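Local coordinates for protein tyrosinase (Aspergillus oryzae, PDB 6JU8) that probably oxidises L-tyrosine and L-dopa to L-dopaquinone with molecular oxygen at a dinuclear copper centre, the chemistry that starts melanin formation, at residues A[238-251]-A[335-347]. The protein carries 1 engineered substitution. Residues are numbered along the deposited sequence; the frame is centred on the assembly and turned at random.
With CU (copper (II) ion), chain D.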
# COMPACT_ATOMS: atom_id res chain seq x y z
N THR A 238 9.11 3.48 -1.86
CA THR A 238 7.75 3.36 -2.34
C THR A 238 7.72 2.82 -3.76
O THR A 238 8.66 3.04 -4.53
CB THR A 238 7.00 4.69 -2.22
OG1 THR A 238 5.63 4.56 -2.64
CG2 THR A 238 7.62 5.80 -3.07
N LYS A 239 6.65 2.12 -4.09
CA LYS A 239 6.30 1.76 -5.48
C LYS A 239 5.09 2.61 -5.85
O LYS A 239 4.03 2.41 -5.21
CB LYS A 239 6.00 0.26 -5.63
CG LYS A 239 7.15 -0.65 -5.17
CD LYS A 239 6.59 -2.08 -4.99
CE LYS A 239 7.68 -3.08 -4.61
NZ LYS A 239 8.38 -2.66 -3.36
N TYR A 240 5.21 3.56 -6.76
CA TYR A 240 4.16 4.41 -7.30
C TYR A 240 3.64 5.47 -6.33
O TYR A 240 2.75 6.23 -6.73
CB TYR A 240 2.96 3.60 -7.83
CG TYR A 240 3.25 2.89 -9.13
CD1 TYR A 240 3.94 1.68 -9.15
CD2 TYR A 240 2.83 3.43 -10.37
CE1 TYR A 240 4.22 1.00 -10.32
CE2 TYR A 240 3.13 2.76 -11.54
CZ TYR A 240 3.82 1.55 -11.52
OH TYR A 240 4.09 0.94 -12.73
N GLY A 241 4.12 5.57 -5.09
CA GLY A 241 3.47 6.47 -4.15
C GLY A 241 3.81 7.95 -4.20
O GLY A 241 3.19 8.70 -3.42
N LEU A 242 4.72 8.38 -5.06
CA LEU A 242 5.05 9.80 -5.17
C LEU A 242 4.35 10.43 -6.37
O LEU A 242 4.66 10.06 -7.52
CB LEU A 242 6.56 10.02 -5.35
CG LEU A 242 7.43 9.29 -4.31
CD1 LEU A 242 8.91 9.61 -4.56
CD2 LEU A 242 7.02 9.62 -2.89
N LEU A 243 3.44 11.34 -6.10
CA LEU A 243 2.65 12.01 -7.12
C LEU A 243 2.84 13.52 -6.96
O LEU A 243 2.83 14.02 -5.82
CB LEU A 243 1.17 11.65 -7.02
CG LEU A 243 0.69 10.29 -7.53
CD1 LEU A 243 1.30 9.12 -6.79
CD2 LEU A 243 -0.85 10.24 -7.46
N GLU A 244 3.01 14.23 -8.07
CA GLU A 244 3.15 15.68 -8.01
C GLU A 244 1.93 16.32 -7.36
O GLU A 244 0.80 15.85 -7.59
CB GLU A 244 3.42 16.21 -9.43
CG GLU A 244 3.94 17.64 -9.42
CD GLU A 244 4.37 18.21 -10.75
OE1 GLU A 244 5.25 19.10 -10.71
OE2 GLU A 244 3.79 17.85 -11.78
N ASN A 245 2.13 17.35 -6.55
CA ASN A 245 1.06 18.14 -5.95
C ASN A 245 0.24 17.34 -4.94
O ASN A 245 -0.95 17.58 -4.72
CB ASN A 245 0.17 18.76 -7.02
CG ASN A 245 0.96 19.82 -7.79
OD1 ASN A 245 1.58 20.67 -7.15
ND2 ASN A 245 0.91 19.74 -9.12
N TYR A 246 0.91 16.36 -4.34
CA TYR A 246 0.46 15.70 -3.12
C TYR A 246 1.25 16.22 -1.93
O TYR A 246 2.41 16.57 -2.01
CB TYR A 246 0.57 14.18 -3.23
CG TYR A 246 -0.62 13.59 -3.95
CD1 TYR A 246 -0.93 13.92 -5.27
CD2 TYR A 246 -1.45 12.70 -3.29
CE1 TYR A 246 -2.04 13.38 -5.91
CE2 TYR A 246 -2.56 12.16 -3.91
CZ TYR A 246 -2.85 12.50 -5.22
OH TYR A 246 -3.96 11.92 -5.80
N ASN A 247 0.57 16.26 -0.79
CA ASN A 247 1.21 16.69 0.46
C ASN A 247 2.44 15.85 0.77
O ASN A 247 2.40 14.62 0.63
CB ASN A 247 0.19 16.61 1.60
CG ASN A 247 0.70 17.20 2.90
OD1 ASN A 247 1.52 16.61 3.59
ND2 ASN A 247 0.23 18.41 3.20
N ALA A 248 3.51 16.48 1.21
CA ALA A 248 4.79 15.80 1.44
C ALA A 248 4.67 14.81 2.59
O ALA A 248 5.49 13.87 2.70
CB ALA A 248 5.88 16.82 1.76
N ASP A 249 3.66 14.91 3.45
CA ASP A 249 3.51 13.88 4.49
C ASP A 249 3.10 12.55 3.87
O ASP A 249 3.35 11.48 4.46
CB ASP A 249 2.46 14.30 5.52
CG ASP A 249 2.95 15.41 6.42
OD1 ASP A 249 4.15 15.77 6.40
OD2 ASP A 249 2.09 15.94 7.15
N VAL A 250 2.48 12.55 2.69
CA VAL A 250 2.21 11.32 1.96
C VAL A 250 3.52 10.73 1.42
O VAL A 250 3.78 9.53 1.53
CB VAL A 250 1.21 11.55 0.81
CG1 VAL A 250 0.99 10.28 -0.01
CG2 VAL A 250 -0.12 12.02 1.39
N TRP A 251 4.38 11.59 0.86
CA TRP A 251 5.67 11.18 0.30
C TRP A 251 6.57 10.50 1.32
O TRP A 251 7.44 9.70 0.95
CB TRP A 251 6.38 12.42 -0.24
CG TRP A 251 5.70 13.03 -1.44
CD1 TRP A 251 4.67 12.56 -2.20
CD2 TRP A 251 6.06 14.30 -1.98
NE1 TRP A 251 4.40 13.48 -3.20
CE2 TRP A 251 5.23 14.56 -3.09
CE3 TRP A 251 7.04 15.24 -1.62
CZ2 TRP A 251 5.32 15.71 -3.86
CZ3 TRP A 251 7.13 16.39 -2.38
CH2 TRP A 251 6.28 16.63 -3.49
N VAL A 335 11.46 -2.96 -16.82
CA VAL A 335 10.95 -3.60 -15.60
C VAL A 335 11.18 -2.70 -14.40
O VAL A 335 10.29 -2.56 -13.55
CB VAL A 335 11.57 -4.99 -15.43
CG1 VAL A 335 11.12 -5.58 -14.11
CG2 VAL A 335 11.15 -5.89 -16.59
N HIS A 336 12.33 -2.03 -14.29
CA HIS A 336 12.53 -1.04 -13.22
C HIS A 336 11.40 -0.01 -13.21
O HIS A 336 10.82 0.31 -12.17
CB HIS A 336 13.85 -0.30 -13.43
CG HIS A 336 15.05 -0.88 -12.76
ND1 HIS A 336 15.26 -0.73 -11.40
CD2 HIS A 336 16.13 -1.54 -13.23
CE1 HIS A 336 16.41 -1.28 -11.06
NE2 HIS A 336 16.95 -1.82 -12.14
N ASN A 337 11.07 0.53 -14.40
CA ASN A 337 10.02 1.55 -14.47
C ASN A 337 8.69 0.99 -14.00
O ASN A 337 7.93 1.66 -13.27
CB ASN A 337 9.89 2.07 -15.90
CG ASN A 337 11.04 2.97 -16.29
OD1 ASN A 337 11.75 3.50 -15.45
ND2 ASN A 337 11.18 3.13 -17.61
N TRP A 338 8.37 -0.22 -14.46
CA TRP A 338 7.03 -0.78 -14.21
C TRP A 338 6.87 -1.18 -12.75
O TRP A 338 5.77 -1.14 -12.23
CB TRP A 338 6.76 -1.97 -15.15
CG TRP A 338 6.84 -1.57 -16.59
CD1 TRP A 338 6.71 -0.33 -17.12
CD2 TRP A 338 7.08 -2.48 -17.67
NE1 TRP A 338 6.87 -0.41 -18.49
CE2 TRP A 338 7.08 -1.71 -18.85
CE3 TRP A 338 7.29 -3.87 -17.78
CZ2 TRP A 338 7.29 -2.25 -20.12
CZ3 TRP A 338 7.49 -4.39 -19.04
CH2 TRP A 338 7.49 -3.60 -20.20
N VAL A 339 7.96 -1.57 -12.08
CA VAL A 339 7.88 -1.91 -10.65
C VAL A 339 7.80 -0.65 -9.81
O VAL A 339 7.01 -0.59 -8.86
CB VAL A 339 9.11 -2.73 -10.23
CG1 VAL A 339 9.17 -2.92 -8.71
CG2 VAL A 339 9.10 -4.09 -10.91
N GLY A 340 8.61 0.36 -10.12
CA GLY A 340 8.78 1.50 -9.25
C GLY A 340 7.71 2.57 -9.43
O GLY A 340 7.40 3.29 -8.49
N GLY A 341 7.21 2.69 -10.67
CA GLY A 341 6.36 3.81 -11.04
C GLY A 341 7.22 4.88 -11.68
O GLY A 341 8.22 5.31 -11.08
N PHE A 342 6.83 5.28 -12.89
CA PHE A 342 7.68 6.11 -13.73
C PHE A 342 7.04 7.44 -14.11
O PHE A 342 7.60 8.13 -14.98
CB PHE A 342 8.12 5.32 -15.00
CG PHE A 342 6.93 4.81 -15.78
CD1 PHE A 342 6.42 5.52 -16.86
CD2 PHE A 342 6.28 3.64 -15.43
CE1 PHE A 342 5.30 5.09 -17.54
CE2 PHE A 342 5.15 3.19 -16.10
CZ PHE A 342 4.68 3.91 -17.18
N MET A 343 5.90 7.78 -13.51
CA MET A 343 5.21 9.02 -13.82
C MET A 343 4.90 9.80 -12.54
O MET A 343 3.95 9.48 -11.84
CB MET A 343 3.90 8.78 -14.56
CG MET A 343 4.11 8.35 -15.99
SD MET A 343 2.58 8.18 -16.93
CE MET A 343 1.87 6.71 -16.24
N PHE A 344 5.74 10.77 -12.20
CA PHE A 344 5.50 11.63 -11.04
C PHE A 344 4.47 12.70 -11.40
O PHE A 344 3.55 12.91 -10.62
CB PHE A 344 6.82 12.25 -10.60
CG PHE A 344 6.76 13.29 -9.52
CD1 PHE A 344 6.37 12.92 -8.23
CD2 PHE A 344 7.11 14.61 -9.74
CE1 PHE A 344 6.34 13.85 -7.20
CE2 PHE A 344 7.08 15.55 -8.73
CZ PHE A 344 6.71 15.16 -7.45
N SER A 345 4.66 13.33 -12.55
CA SER A 345 3.71 14.35 -12.99
C SER A 345 2.45 13.67 -13.52
O SER A 345 2.49 12.55 -14.04
CB SER A 345 4.34 15.25 -14.04
OG SER A 345 4.58 14.57 -15.27
N ARG A 346 1.31 14.33 -13.34
CA ARG A 346 0.04 13.72 -13.74
C ARG A 346 -0.02 13.61 -15.25
O ARG A 346 0.21 14.60 -15.97
CB ARG A 346 -1.12 14.55 -13.20
CG ARG A 346 -2.44 13.80 -13.24
CD ARG A 346 -3.55 14.59 -12.55
NE ARG A 346 -4.01 15.65 -13.43
CZ ARG A 346 -4.82 16.64 -13.08
NH1 ARG A 346 -5.26 16.71 -11.82
NH2 ARG A 346 -5.17 17.56 -13.97
N PRO A 347 -0.30 12.43 -15.77
CA PRO A 347 -0.38 12.27 -17.22
C PRO A 347 -1.75 12.71 -17.73
O PRO A 347 -2.61 13.15 -16.96
CB PRO A 347 -0.20 10.77 -17.39
CG PRO A 347 -0.81 10.20 -16.16
CD PRO A 347 -0.53 11.17 -15.04
CU CU D . 18.68 -2.58 -12.26
O HOH W 1 1.29 16.99 -12.35
O HOH W 2 20.46 -1.19 -11.99
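The C-terminal end of helix 328-340, which supplies His-336 to one copper of the dinuclear site together with His-332 and His-376, is closed off by Tyr-240 of the 238-251 loop. Tyr-240 N donates to Gly-340 O at 2.8 Å. From the same residue the phenol OH gives its proton to Trp-338 O, 2.7 Å away near the ring plane, so two carbonyls of the last helical turn are taken up by one tyrosine. Between these bonds the ring lies flat against the chain: Gly-341 CA sits 3.3 Å from the Tyr-240 ring centroid, almost on the ring normal, a CH-pi contact. Gly-341, the first residue to depart from helical geometry, does so with positive phi. Helix 258-267 packs on the tyrosine through Ala-261 and Ala-264.

Farther along, Glu-244 N bonds to Phe-344 O at 2.9 Å and nearly straight (166°). Phe-344 holds its ring away from its own backbone N (chi1 173°), which brings one ring face against Glu-244, whose N and CB lie over that face, CB 4.0 Å from the ring centroid. Trp-251 CZ2 meets the ring's edge at Phe-344 CZ, 3.9 Å away, while Trp-251 NE1 donates in its own ring plane to Leu-243 O. A water links Glu-244 OE2 to Arg-346 N.

Tyr-240 thus meets the helix end by backbone, hydroxyl and ring face together, within a largely buried contact that nevertheless leaves Val-339 O without a polar partner.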